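Long-range contacts in CymD (Pseudomonas putida, PDB 6Z34), which forms an outer-membrane channel of the FadL family for monoaromatic hydrocarbons, which are taken up during biodegradation by lateral diffusion: residues Q181-G186 / N326-F331; K272-E277 / D311-F316; N130-I135 / T162-G167; P196-G201 / L255-A260. All blocks are in the same frame, centred on the assembly; numbering follows the deposited sequence.

Contact 1 of 4, residues Q181-G186 / N326-F331; sequences QGQVSG and NLKLPF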
loop_
_atom_site.group_PDB
_atom_site.type_symbol
_atom_site.label_atom_id
_atom_site.label_comp_id
_atom_site.label_asym_id
_atom_site.label_seq_id
_atom_site.Cartn_x
_atom_site.Cartn_y
_atom_site.Cartn_z
ATOM N N GLN A 181 24.404 9.012 21.199
ATOM C CA GLN A 181 22.992 9.037 21.559
ATOM C C GLN A 181 22.474 7.668 21.980
ATOM O O GLN A 181 21.258 7.508 22.152
ATOM C CB GLN A 181 22.160 9.571 20.388
ATOM C CG GLN A 181 22.260 11.079 20.172
ATOM C CD GLN A 181 21.295 11.571 19.111
ATOM O OE1 GLN A 181 20.371 10.864 18.739
ATOM N NE2 GLN A 181 21.501 12.792 18.626
ATOM N N GLY A 182 23.363 6.691 22.158
ATOM C CA GLY A 182 22.949 5.360 22.544
ATOM C C GLY A 182 22.012 4.762 21.521
ATOM O O GLY A 182 20.980 4.189 21.879
ATOM N N GLN A 183 22.343 4.894 20.238
ATOM C CA GLN A 183 21.515 4.297 19.198
ATOM C C GLN A 183 22.204 3.197 18.395
ATOM O O GLN A 183 21.506 2.391 17.770
ATOM C CB GLN A 183 20.989 5.382 18.235
ATOM C CG GLN A 183 20.744 6.740 18.911
ATOM C CD GLN A 183 20.093 7.756 17.993
ATOM O OE1 GLN A 183 20.762 8.593 17.404
ATOM N NE2 GLN A 183 18.774 7.622 17.801
ATOM N N VAL A 184 23.531 3.171 18.340
ATOM C CA VAL A 184 24.267 2.056 17.759
ATOM C C VAL A 184 24.842 1.206 18.879
ATOM O O VAL A 184 25.342 1.729 19.881
ATOM C CB VAL A 184 25.397 2.535 16.834
ATOM C CG1 VAL A 184 25.929 1.377 16.010
ATOM C CG2 VAL A 184 24.903 3.640 15.969
ATOM N N SER A 185 24.805 -0.105 18.692
ATOM C CA SER A 185 25.427 -1.007 19.644
ATOM C C SER A 185 26.024 -2.177 18.875
ATOM O O SER A 185 25.916 -2.261 17.646
ATOM C CB SER A 185 24.416 -1.473 20.695
ATOM O OG SER A 185 23.670 -0.380 21.196
ATOM N N GLY A 186 26.658 -3.075 19.604
ATOM C CA GLY A 186 27.084 -4.310 18.982
ATOM C C GLY A 186 28.594 -4.362 18.874
ATOM O O GLY A 186 29.259 -3.343 18.640
ATOM N N ASN A 326 23.822 -3.092 16.085
ATOM C CA ASN A 326 22.423 -2.822 16.371
ATOM C C ASN A 326 22.131 -1.351 16.143
ATOM O O ASN A 326 23.000 -0.493 16.304
ATOM C CB ASN A 326 22.069 -3.206 17.797
ATOM C CG ASN A 326 22.111 -4.697 18.015
ATOM O OD1 ASN A 326 21.558 -5.468 17.229
ATOM N ND2 ASN A 326 22.790 -5.116 19.072
ATOM N N LEU A 327 20.895 -1.059 15.786
ATOM C CA LEU A 327 20.595 0.259 15.262
ATOM C C LEU A 327 19.117 0.559 15.448
ATOM O O LEU A 327 18.268 -0.236 15.035
ATOM C CB LEU A 327 20.979 0.294 13.786
ATOM C CG LEU A 327 21.041 1.645 13.114
ATOM C CD1 LEU A 327 19.753 2.320 13.132
ATOM C CD2 LEU A 327 22.076 2.486 13.831
ATOM N N LYS A 328 18.817 1.693 16.080
ATOM C CA LYS A 328 17.457 2.215 16.160
ATOM C C LYS A 328 17.349 3.419 15.216
ATOM O O LYS A 328 18.328 4.153 15.014
ATOM C CB LYS A 328 17.087 2.614 17.584
ATOM C CG LYS A 328 17.405 4.108 17.913
ATOM C CD LYS A 328 17.488 4.505 19.397
ATOM C CE LYS A 328 16.796 5.814 19.706
ATOM N NZ LYS A 328 17.328 6.282 21.026
ATOM N N LEU A 329 16.156 3.600 14.607
ATOM C CA LEU A 329 15.817 4.784 13.804
ATOM C C LEU A 329 14.406 5.266 14.114
ATOM O O LEU A 329 13.583 5.416 13.207
ATOM C CB LEU A 329 15.907 4.486 12.321
ATOM C CG LEU A 329 17.124 4.158 11.501
ATOM C CD1 LEU A 329 18.306 4.996 11.900
ATOM C CD2 LEU A 329 17.379 2.696 11.656
ATOM N N PRO A 330 14.063 5.500 15.388
ATOM C CA PRO A 330 12.666 5.822 15.692
ATOM C C PRO A 330 12.228 7.069 14.945
ATOM O O PRO A 330 12.572 8.181 15.353
ATOM C CB PRO A 330 12.660 6.035 17.210
ATOM C CG PRO A 330 14.039 6.444 17.552
ATOM C CD PRO A 330 14.964 5.902 16.479
ATOM N N PHE A 331 11.492 6.911 13.837
ATOM C CA PHE A 331 11.025 8.056 13.056
ATOM C C PHE A 331 9.509 8.184 13.175
ATOM O O PHE A 331 8.761 7.302 12.737
ATOM C CB PHE A 331 11.458 7.967 11.598
ATOM C CG PHE A 331 11.817 9.301 11.029
ATOM C CD1 PHE A 331 10.834 10.249 10.802
ATOM C CD2 PHE A 331 13.142 9.645 10.797
ATOM C CE1 PHE A 331 11.151 11.497 10.308
ATOM C CE2 PHE A 331 13.471 10.896 10.301
ATOM C CZ PHE A 331 12.474 11.824 10.057
#

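Contact 2 of 4, residues K272-E277 / D311-F316; sequences KLHNFE and DIEVNF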
loop_
_atom_site.group_PDB
_atom_site.type_symbol
_atom_site.label_atom_id
_atom_site.label_comp_id
_atom_site.label_asym_id
_atom_site.label_seq_id
_atom_site.Cartn_x
_atom_site.Cartn_y
_atom_site.Cartn_z
ATOM N N LYS A 272 17.705 -8.485 10.641
ATOM C CA LYS A 272 16.369 -8.556 11.203
ATOM C C LYS A 272 15.842 -7.140 11.377
ATOM O O LYS A 272 16.518 -6.295 11.971
ATOM C CB LYS A 272 16.389 -9.311 12.536
ATOM C CG LYS A 272 15.125 -9.178 13.342
ATOM C CD LYS A 272 15.393 -9.370 14.826
ATOM C CE LYS A 272 14.187 -8.983 15.657
ATOM N NZ LYS A 272 14.218 -7.540 15.990
ATOM N N LEU A 273 14.663 -6.862 10.820
ATOM C CA LEU A 273 13.938 -5.640 11.146
ATOM C C LEU A 273 12.877 -5.985 12.180
ATOM O O LEU A 273 12.296 -7.074 12.145
ATOM C CB LEU A 273 13.282 -5.006 9.922
ATOM C CG LEU A 273 14.243 -4.426 8.897
ATOM C CD1 LEU A 273 13.545 -3.349 8.104
ATOM C CD2 LEU A 273 15.502 -3.897 9.575
ATOM N N HIS A 274 12.625 -5.065 13.108
ATOM C CA HIS A 274 11.844 -5.463 14.269
ATOM C C HIS A 274 10.387 -5.019 14.195
ATOM O O HIS A 274 9.508 -5.799 13.807
ATOM C CB HIS A 274 12.487 -4.921 15.542
ATOM C CG HIS A 274 11.971 -5.557 16.795
ATOM N ND1 HIS A 274 12.698 -5.591 17.966
ATOM C CD2 HIS A 274 10.802 -6.188 17.061
ATOM C CE1 HIS A 274 11.998 -6.213 18.899
ATOM N NE2 HIS A 274 10.841 -6.579 18.377
ATOM N N ASN A 275 10.124 -3.781 14.613
ATOM C CA ASN A 275 8.770 -3.313 14.907
ATOM C C ASN A 275 8.188 -2.583 13.706
ATOM O O ASN A 275 8.398 -1.382 13.520
ATOM C CB ASN A 275 8.749 -2.424 16.145
ATOM C CG ASN A 275 9.162 -3.163 17.410
ATOM O OD1 ASN A 275 8.598 -4.212 17.736
ATOM N ND2 ASN A 275 10.124 -2.613 18.137
ATOM N N PHE A 276 7.455 -3.323 12.892
ATOM C CA PHE A 276 6.539 -2.745 11.934
ATOM C C PHE A 276 5.117 -2.968 12.412
ATOM O O PHE A 276 4.797 -3.962 13.074
ATOM C CB PHE A 276 6.711 -3.351 10.551
ATOM C CG PHE A 276 7.559 -2.545 9.645
ATOM C CD1 PHE A 276 7.125 -2.237 8.368
ATOM C CD2 PHE A 276 8.803 -2.110 10.060
ATOM C CE1 PHE A 276 7.919 -1.486 7.511
ATOM C CE2 PHE A 276 9.605 -1.365 9.218
ATOM C CZ PHE A 276 9.165 -1.049 7.938
ATOM N N GLU A 277 4.273 -2.014 12.080
ATOM C CA GLU A 277 2.853 -2.105 12.349
ATOM C C GLU A 277 2.238 -1.067 11.440
ATOM O O GLU A 277 2.168 0.109 11.811
ATOM C CB GLU A 277 2.535 -1.847 13.826
ATOM C CG GLU A 277 1.044 -1.899 14.181
ATOM C CD GLU A 277 0.795 -1.906 15.683
ATOM O OE1 GLU A 277 1.412 -1.076 16.382
ATOM O OE2 GLU A 277 -0.023 -2.727 16.162
ATOM N N ASP A 311 9.560 2.242 18.073
ATOM C CA ASP A 311 10.670 1.337 18.361
ATOM C C ASP A 311 11.127 0.554 17.132
ATOM O O ASP A 311 10.899 -0.653 17.060
ATOM C CB ASP A 311 10.245 0.361 19.466
ATOM C CG ASP A 311 11.315 0.150 20.523
ATOM O OD1 ASP A 311 12.389 -0.390 20.186
ATOM O OD2 ASP A 311 11.068 0.497 21.698
ATOM N N ILE A 312 11.795 1.197 16.175
ATOM C CA ILE A 312 12.060 0.531 14.902
ATOM C C ILE A 312 13.521 0.078 14.811
ATOM O O ILE A 312 14.396 0.790 14.306
ATOM C CB ILE A 312 11.621 1.446 13.741
ATOM C CG1 ILE A 312 11.788 0.769 12.391
ATOM C CG2 ILE A 312 12.301 2.780 13.792
ATOM C CD1 ILE A 312 10.563 1.002 11.500
ATOM N N GLU A 313 13.786 -1.128 15.308
ATOM C CA GLU A 313 15.138 -1.639 15.458
ATOM C C GLU A 313 15.632 -2.317 14.187
ATOM O O GLU A 313 14.862 -2.914 13.429
ATOM C CB GLU A 313 15.214 -2.638 16.613
ATOM C CG GLU A 313 15.077 -2.034 17.998
ATOM C CD GLU A 313 14.944 -3.093 19.090
ATOM O OE1 GLU A 313 15.381 -4.245 18.870
ATOM O OE2 GLU A 313 14.389 -2.776 20.168
ATOM N N VAL A 314 16.947 -2.239 13.980
ATOM C CA VAL A 314 17.636 -2.844 12.847
ATOM C C VAL A 314 18.869 -3.544 13.394
ATOM O O VAL A 314 19.768 -2.884 13.931
ATOM C CB VAL A 314 18.037 -1.802 11.789
ATOM C CG1 VAL A 314 18.752 -2.481 10.627
ATOM C CG2 VAL A 314 16.802 -1.007 11.311
ATOM N N ASN A 315 18.903 -4.873 13.288
ATOM C CA ASN A 315 19.999 -5.671 13.819
ATOM C C ASN A 315 20.631 -6.498 12.710
ATOM O O ASN A 315 19.929 -7.163 11.939
ATOM C CB ASN A 315 19.530 -6.592 14.956
ATOM C CG ASN A 315 18.722 -5.858 16.006
ATOM O OD1 ASN A 315 18.789 -4.631 16.104
ATOM N ND2 ASN A 315 17.979 -6.601 16.816
ATOM N N PHE A 316 21.956 -6.443 12.628
ATOM C CA PHE A 316 22.739 -7.227 11.686
ATOM C C PHE A 316 23.709 -8.080 12.488
ATOM O O PHE A 316 24.340 -7.588 13.427
ATOM C CB PHE A 316 23.483 -6.310 10.702
ATOM C CG PHE A 316 24.639 -6.967 9.987
ATOM C CD1 PHE A 316 24.462 -7.545 8.733
ATOM C CD2 PHE A 316 25.917 -6.978 10.557
ATOM C CE1 PHE A 316 25.529 -8.141 8.064
ATOM C CE2 PHE A 316 26.991 -7.570 9.903
ATOM C CZ PHE A 316 26.804 -8.153 8.660
#

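Contact 3 of 4, residues N130-I135 / T162-G167; sequences NYSRLI and TSVNLG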
loop_
_atom_site.group_PDB
_atom_site.type_symbol
_atom_site.label_atom_id
_atom_site.label_comp_id
_atom_site.label_asym_id
_atom_site.label_seq_id
_atom_site.Cartn_x
_atom_site.Cartn_y
_atom_site.Cartn_z
ATOM N N ASN A 130 20.697 5.681 -0.643
ATOM C CA ASN A 130 19.781 5.313 0.428
ATOM C C ASN A 130 18.406 5.065 -0.173
ATOM O O ASN A 130 17.820 5.964 -0.786
ATOM C CB ASN A 130 19.713 6.395 1.498
ATOM C CG ASN A 130 20.911 6.361 2.413
ATOM O OD1 ASN A 130 20.837 5.881 3.542
ATOM N ND2 ASN A 130 22.037 6.842 1.913
ATOM N N TYR A 131 17.893 3.852 -0.001
ATOM C CA TYR A 131 16.621 3.514 -0.608
ATOM C C TYR A 131 15.957 2.400 0.174
ATOM O O TYR A 131 16.593 1.661 0.928
ATOM C CB TYR A 131 16.781 3.086 -2.066
ATOM C CG TYR A 131 17.426 1.728 -2.202
ATOM C CD1 TYR A 131 18.806 1.571 -2.071
ATOM C CD2 TYR A 131 16.660 0.598 -2.445
ATOM C CE1 TYR A 131 19.396 0.329 -2.192
ATOM C CE2 TYR A 131 17.242 -0.644 -2.564
ATOM C CZ TYR A 131 18.604 -0.775 -2.436
ATOM O OH TYR A 131 19.170 -2.021 -2.557
ATOM N N SER A 132 14.655 2.289 -0.030
ATOM C CA SER A 132 13.895 1.190 0.536
ATOM C C SER A 132 12.804 0.840 -0.455
ATOM O O SER A 132 11.998 1.703 -0.811
ATOM C CB SER A 132 13.305 1.575 1.882
ATOM O OG SER A 132 12.728 0.449 2.504
ATOM N N ARG A 133 12.801 -0.401 -0.923
ATOM C CA ARG A 133 11.709 -0.930 -1.724
ATOM C C ARG A 133 10.843 -1.808 -0.839
ATOM O O ARG A 133 11.348 -2.726 -0.185
ATOM C CB ARG A 133 12.225 -1.731 -2.923
ATOM C CG ARG A 133 11.111 -2.315 -3.812
ATOM C CD ARG A 133 11.635 -3.439 -4.711
ATOM N NE ARG A 133 10.591 -4.013 -5.565
ATOM C CZ ARG A 133 10.710 -5.159 -6.240
ATOM N NH1 ARG A 133 11.827 -5.875 -6.160
ATOM N NH2 ARG A 133 9.705 -5.599 -6.988
ATOM N N LEU A 134 9.542 -1.531 -0.838
ATOM C CA LEU A 134 8.581 -2.221 0.006
ATOM C C LEU A 134 7.618 -2.984 -0.893
ATOM O O LEU A 134 6.962 -2.399 -1.763
ATOM C CB LEU A 134 7.829 -1.223 0.889
ATOM C CG LEU A 134 6.581 -1.683 1.639
ATOM C CD1 LEU A 134 6.955 -2.754 2.647
ATOM C CD2 LEU A 134 5.916 -0.494 2.320
ATOM N N ILE A 135 7.549 -4.286 -0.694
ATOM C CA ILE A 135 6.578 -5.139 -1.353
ATOM C C ILE A 135 5.607 -5.610 -0.287
ATOM O O ILE A 135 6.032 -6.184 0.724
ATOM C CB ILE A 135 7.261 -6.338 -2.038
ATOM C CG1 ILE A 135 8.242 -5.856 -3.106
ATOM C CG2 ILE A 135 6.215 -7.288 -2.627
ATOM C CD1 ILE A 135 9.220 -6.914 -3.543
ATOM N N THR A 162 5.069 -9.168 3.732
ATOM C CA THR A 162 5.802 -7.920 3.569
ATOM C C THR A 162 7.248 -8.236 3.230
ATOM O O THR A 162 7.878 -9.050 3.912
ATOM C CB THR A 162 5.763 -7.090 4.851
ATOM O OG1 THR A 162 4.418 -6.755 5.144
ATOM C CG2 THR A 162 6.586 -5.823 4.697
ATOM N N SER A 163 7.778 -7.579 2.204
ATOM C CA SER A 163 9.160 -7.772 1.785
ATOM C C SER A 163 9.805 -6.410 1.564
ATOM O O SER A 163 9.206 -5.541 0.923
ATOM C CB SER A 163 9.216 -8.609 0.505
ATOM O OG SER A 163 10.522 -9.069 0.220
ATOM N N VAL A 164 11.016 -6.211 2.094
ATOM C CA VAL A 164 11.743 -4.957 1.882
ATOM C C VAL A 164 13.166 -5.245 1.418
ATOM O O VAL A 164 13.865 -6.078 2.006
ATOM C CB VAL A 164 11.740 -4.055 3.135
ATOM C CG1 VAL A 164 12.414 -4.721 4.277
ATOM C CG2 VAL A 164 12.404 -2.710 2.850
ATOM N N ASN A 165 13.558 -4.602 0.317
ATOM C CA ASN A 165 14.938 -4.458 -0.119
ATOM C C ASN A 165 15.398 -3.063 0.274
ATOM O O ASN A 165 14.646 -2.095 0.138
ATOM C CB ASN A 165 15.081 -4.630 -1.641
ATOM C CG ASN A 165 14.809 -6.046 -2.114
ATOM O OD1 ASN A 165 14.877 -7.002 -1.343
ATOM N ND2 ASN A 165 14.532 -6.188 -3.407
ATOM N N LEU A 166 16.621 -2.955 0.779
ATOM C CA LEU A 166 17.062 -1.656 1.262
ATOM C C LEU A 166 18.561 -1.526 1.123
ATOM O O LEU A 166 19.298 -2.520 1.070
ATOM C CB LEU A 166 16.648 -1.417 2.719
ATOM C CG LEU A 166 17.255 -2.259 3.847
ATOM C CD1 LEU A 166 18.636 -1.819 4.358
ATOM C CD2 LEU A 166 16.249 -2.269 4.973
ATOM N N GLY A 167 18.989 -0.265 1.079
ATOM C CA GLY A 167 20.375 0.147 1.169
ATOM C C GLY A 167 20.453 1.370 2.056
ATOM O O GLY A 167 19.609 2.266 1.971
#

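Contact 4 of 4, residues P196-G201 / L255-A260; sequences PELSAG and LTAVSA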
loop_
_atom_site.group_PDB
_atom_site.type_symbol
_atom_site.label_atom_id
_atom_site.label_comp_id
_atom_site.label_asym_id
_atom_site.label_seq_id
_atom_site.Cartn_x
_atom_site.Cartn_y
_atom_site.Cartn_z
ATOM N N PRO A 196 41.153 1.528 8.980
ATOM C CA PRO A 196 41.884 2.766 8.674
ATOM C C PRO A 196 41.139 3.626 7.665
ATOM O O PRO A 196 40.595 3.126 6.676
ATOM C CB PRO A 196 43.218 2.267 8.102
ATOM C CG PRO A 196 43.308 0.838 8.497
ATOM C CD PRO A 196 41.905 0.336 8.568
ATOM N N GLU A 197 41.126 4.935 7.936
ATOM C CA GLU A 197 40.512 5.940 7.068
ATOM C C GLU A 197 39.030 5.658 6.824
ATOM O O GLU A 197 38.488 6.005 5.769
ATOM C CB GLU A 197 41.268 6.047 5.738
ATOM C CG GLU A 197 41.109 7.375 5.009
ATOM C CD GLU A 197 41.947 8.492 5.606
ATOM O OE1 GLU A 197 41.616 9.670 5.358
ATOM O OE2 GLU A 197 42.928 8.201 6.322
ATOM N N LEU A 198 38.357 5.019 7.780
ATOM C CA LEU A 198 36.981 4.592 7.534
ATOM C C LEU A 198 36.114 5.801 7.202
ATOM O O LEU A 198 36.132 6.811 7.912
ATOM C CB LEU A 198 36.397 3.854 8.741
ATOM C CG LEU A 198 34.874 3.704 8.603
ATOM C CD1 LEU A 198 34.569 2.774 7.422
ATOM C CD2 LEU A 198 34.186 3.230 9.882
ATOM N N SER A 199 35.367 5.696 6.110
ATOM C CA SER A 199 34.563 6.793 5.596
ATOM C C SER A 199 33.059 6.559 5.685
ATOM O O SER A 199 32.305 7.510 5.903
ATOM C CB SER A 199 34.950 7.065 4.142
ATOM O OG SER A 199 33.843 7.603 3.441
ATOM N N ALA A 200 32.590 5.329 5.518
ATOM C CA ALA A 200 31.158 5.069 5.594
ATOM C C ALA A 200 30.923 3.577 5.729
ATOM O O ALA A 200 31.716 2.760 5.253
ATOM C CB ALA A 200 30.411 5.591 4.360
ATOM N N GLY A 201 29.823 3.238 6.388
ATOM C CA GLY A 201 29.298 1.888 6.381
ATOM C C GLY A 201 28.080 1.837 5.472
ATOM O O GLY A 201 27.261 2.752 5.467
ATOM N N LEU A 255 27.076 -5.663 5.073
ATOM C CA LEU A 255 27.571 -4.406 5.616
ATOM C C LEU A 255 28.972 -4.207 5.069
ATOM O O LEU A 255 29.888 -4.946 5.437
ATOM C CB LEU A 255 27.589 -4.433 7.139
ATOM C CG LEU A 255 28.005 -3.102 7.754
ATOM C CD1 LEU A 255 27.061 -2.017 7.266
ATOM C CD2 LEU A 255 28.013 -3.195 9.264
ATOM N N THR A 256 29.139 -3.229 4.186
ATOM C CA THR A 256 30.442 -2.922 3.618
ATOM C C THR A 256 31.046 -1.720 4.338
ATOM O O THR A 256 30.398 -0.674 4.465
ATOM C CB THR A 256 30.335 -2.658 2.118
ATOM O OG1 THR A 256 29.624 -3.734 1.501
ATOM C CG2 THR A 256 31.735 -2.573 1.498
ATOM N N ALA A 257 32.270 -1.888 4.836
ATOM C CA ALA A 257 33.053 -0.781 5.366
ATOM C C ALA A 257 33.817 -0.133 4.221
ATOM O O ALA A 257 34.545 -0.814 3.496
ATOM C CB ALA A 257 34.024 -1.276 6.438
ATOM N N VAL A 258 33.646 1.173 4.047
ATOM C CA VAL A 258 34.240 1.898 2.929
ATOM C C VAL A 258 35.455 2.669 3.427
ATOM O O VAL A 258 35.367 3.428 4.403
ATOM C CB VAL A 258 33.221 2.828 2.261
ATOM C CG1 VAL A 258 33.807 3.427 1.001
ATOM C CG2 VAL A 258 31.973 2.044 1.920
ATOM N N SER A 259 36.587 2.478 2.754
ATOM C CA SER A 259 37.827 3.152 3.114
ATOM C C SER A 259 38.644 3.390 1.856
ATOM O O SER A 259 38.752 2.501 1.003
ATOM C CB SER A 259 38.635 2.334 4.125
ATOM O OG SER A 259 40.002 2.737 4.133
ATOM N N ALA A 260 39.192 4.600 1.730
ATOM C CA ALA A 260 40.078 4.892 0.609
ATOM C C ALA A 260 41.348 4.062 0.677
ATOM O O ALA A 260 41.919 3.707 -0.360
ATOM C CB ALA A 260 40.434 6.380 0.583
#

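Contact 1 of 4, residues Q181-G186 / N326-F331
Ser-185 and Asn-326 face each other as an antiparallel hydrogen-bonded pair, and Val-184 and Leu-327 beside them as a non-hydrogen-bonded one. The end-to-end directions of 181-186 and 326-330 lie 146° apart. Asn-326 N reaches Ser-185 O at 2.7 Å, while Ser-185 N returns to Asn-326 O at 3.0 Å; each donor stands above the plane of the carbonyl it meets. A longer bond, from Lys-328 N to Gln-183 O at 3.3 Å, continues the ladder, and Leu-327 CA gives a CA-H...O contact to the same oxygen. Strand 184-185 is thus a two-residue addition to strand 324-328, whose other neighbour is strand 313-318. It illustrates how a connection running on from a helix can extend an existing antiparallel ladder. The two bridged pairs put their side chains on opposite faces of the ladder. On the face of Val-184 and Leu-327, the valine CG2 branch meets CD2 of the leucine at 3.7 Å, chi2 of -61° setting the leucine's delta branches. Leu-178 of helix 172-180 touches both side chains. On the other face, Ser-185 CB and Asn-326 CB are 4.1 Å apart. Further along, the methylenes of Lys-328 cross the Gln-183 side chain obliquely, CD lying 3.8 Å from Gln-183 CB. At Gly-186, phi of 111° would drive a CB against the preceding carbonyl oxygen.

Contact 2 of 4, residues K272-E277 / D311-F316
Leu-273 and Val-314 form the tightly packed part of this contact, where strands 265-273 and 313-318 run antiparallel. The two side chains lie side by side, and Leu-273 CD2 touches both valine branches, CG2 at 3.6 Å and CG1 at 3.7 Å. The next pair, Lys-272 with Asn-315, is tied by two backbone bonds: Lys-272 N to Asn-315 O at 2.9 Å, and Asn-315 N to Lys-272 O at 3.1 Å. Phe-276 adds an apolar touch beyond the strand, its CE2 lying 3.4 Å from Ile-312 CD1.

The looser, polar side is a worked case of a His-carboxylate hydrogen bond. His-274 CG is anti to the backbone N (chi1 -165°), and the ring lies alongside Glu-313. ND1 donates to Glu-313 OE1 over 3.1 Å, nearly straight at 165°; the oxygen lies in the ring plane but is approached from above its carboxylate, the two planes standing 89° apart. Asn-275 ND2 sits over the centre of one ring face, Lys-272 CE nearer the rim of the opposite one. An alanine in place of Glu-313 would probably leave His-274 ND1 without this acceptor and the imidazole freer to turn. Glu-313 OE2 also lies 3.1 Å from Asp-311 OD1, both acceptors, so the paired acids would probably repel unless one holds a proton, though Lys-272, beyond salt-bridge distance, and the N-H of His-274 may offset some of it.

Contact 3 of 4, residues N130-I135 / T162-G167
Tyr-131 lays its ring against Gly-167 because CG takes the position between its own backbone N and carbonyl carbon (chi1 72°), with chi2 of -79° setting the ring's turn. Gly-167 N lies against one ring face toward the rim, 3.3 Å from CE1, and the ring takes the room that a CB on residue 167 would need. This fits the aromatic rescue of glycine, known in outer-membrane beta-barrels as a mortise-and-tenon joint, here within the hairpin of strands 131-146 and 151-171. The hydroxyl is held by Asp-206. Three hydrogen-bonded pairs, Tyr-131 with Gly-167, Arg-133 with Asn-165 and Ile-135 with Ser-163, supply six backbone bonds, down to 2.6 Å for Ile-135 N to Ser-163 O. On the side of the sheet that carries Tyr-131, the extended Arg-133 chain runs beside Asn-165, whose ND2 lies at the guanidinium edge, 3.9 Å from NH1. Ile-135 CD1 covers the centre of one guanidinium face, and Asp-104 takes NH2 in a salt bridge. The opposite side, with Ser-132, Leu-134, Val-164 and Leu-166, is mostly apolar: Ser-132 OG approaches Val-164 CG2 at 3.2 Å, and Leu-134 CD1 crosses to Thr-162 CG2 at 3.7 Å.

Contact 4 of 4, residues P196-G201 / L255-A260
A classic beta bulge marks the open end of the hairpin formed by strands 198-229 and 234-259: Ser-199 and Ala-200 both face Val-258. The short segments 198-201 and 255-259 are antiparallel at 150°, their axes 4.7 Å apart at closest approach. Two backbone bonds define the bulge. Ser-199 N donates to Val-258 O at 2.8 Å, nearly straight, while Val-258 N turns to Ala-200 O, also at 2.8 Å, so one residue on the far strand serves two on the near one. Past the bulge the regular ladder resumes, and Gly-201 CA makes a CA-H...O contact with Thr-256 O at 3.4 Å.

Side chains gather round the same point. The CD1 branch of Leu-198 lies 3.2 Å from Val-258 O and 4.2 Å from Ala-257 CB. Leu-192 of helix 188-193 touches both Leu-198 and Ala-257. Val-258 CB and CG2 rest against Ala-200 O, the acceptor already used by Val-258 N.

Near the end of strand 234-259, the Ser-259 hydroxyl donates to Pro-196 O and accepts a bond from Ala-262 N, tying the loop entering one strand to the turn leaving the other. An alanine here would probably leave Pro-196 O without this donor and Ala-262 N without its acceptor, loosening the loop against the strand end. The hydroxyl bond itself, Ser-259 OG to Pro-196 O, measures 2.6 Å.

Overall arrangement
None of the four contacts is fully buried. Contacts 3 and 4, partly buried, hold long neighbouring strands of successive hairpins; contacts 1 and 2 are surface contacts in shorter strands. Contact 3, its centre about 13 Å from the chain centre, has the most complete ladder, with a glycine-aromatic joint, whereas contact 4, about 35 Å out, is a bulged hairpin end closed by a serine hydroxyl. Contacts 1 and 2 meet through strands 313-318 and 324-328, where Leu-327 O and Val-314 N probably bond. Contact 2 is rich in charged groups on one face, yet on the other Leu-273 packs against Val-164 of contact 3. Contact 1 relies chiefly on backbone bonds.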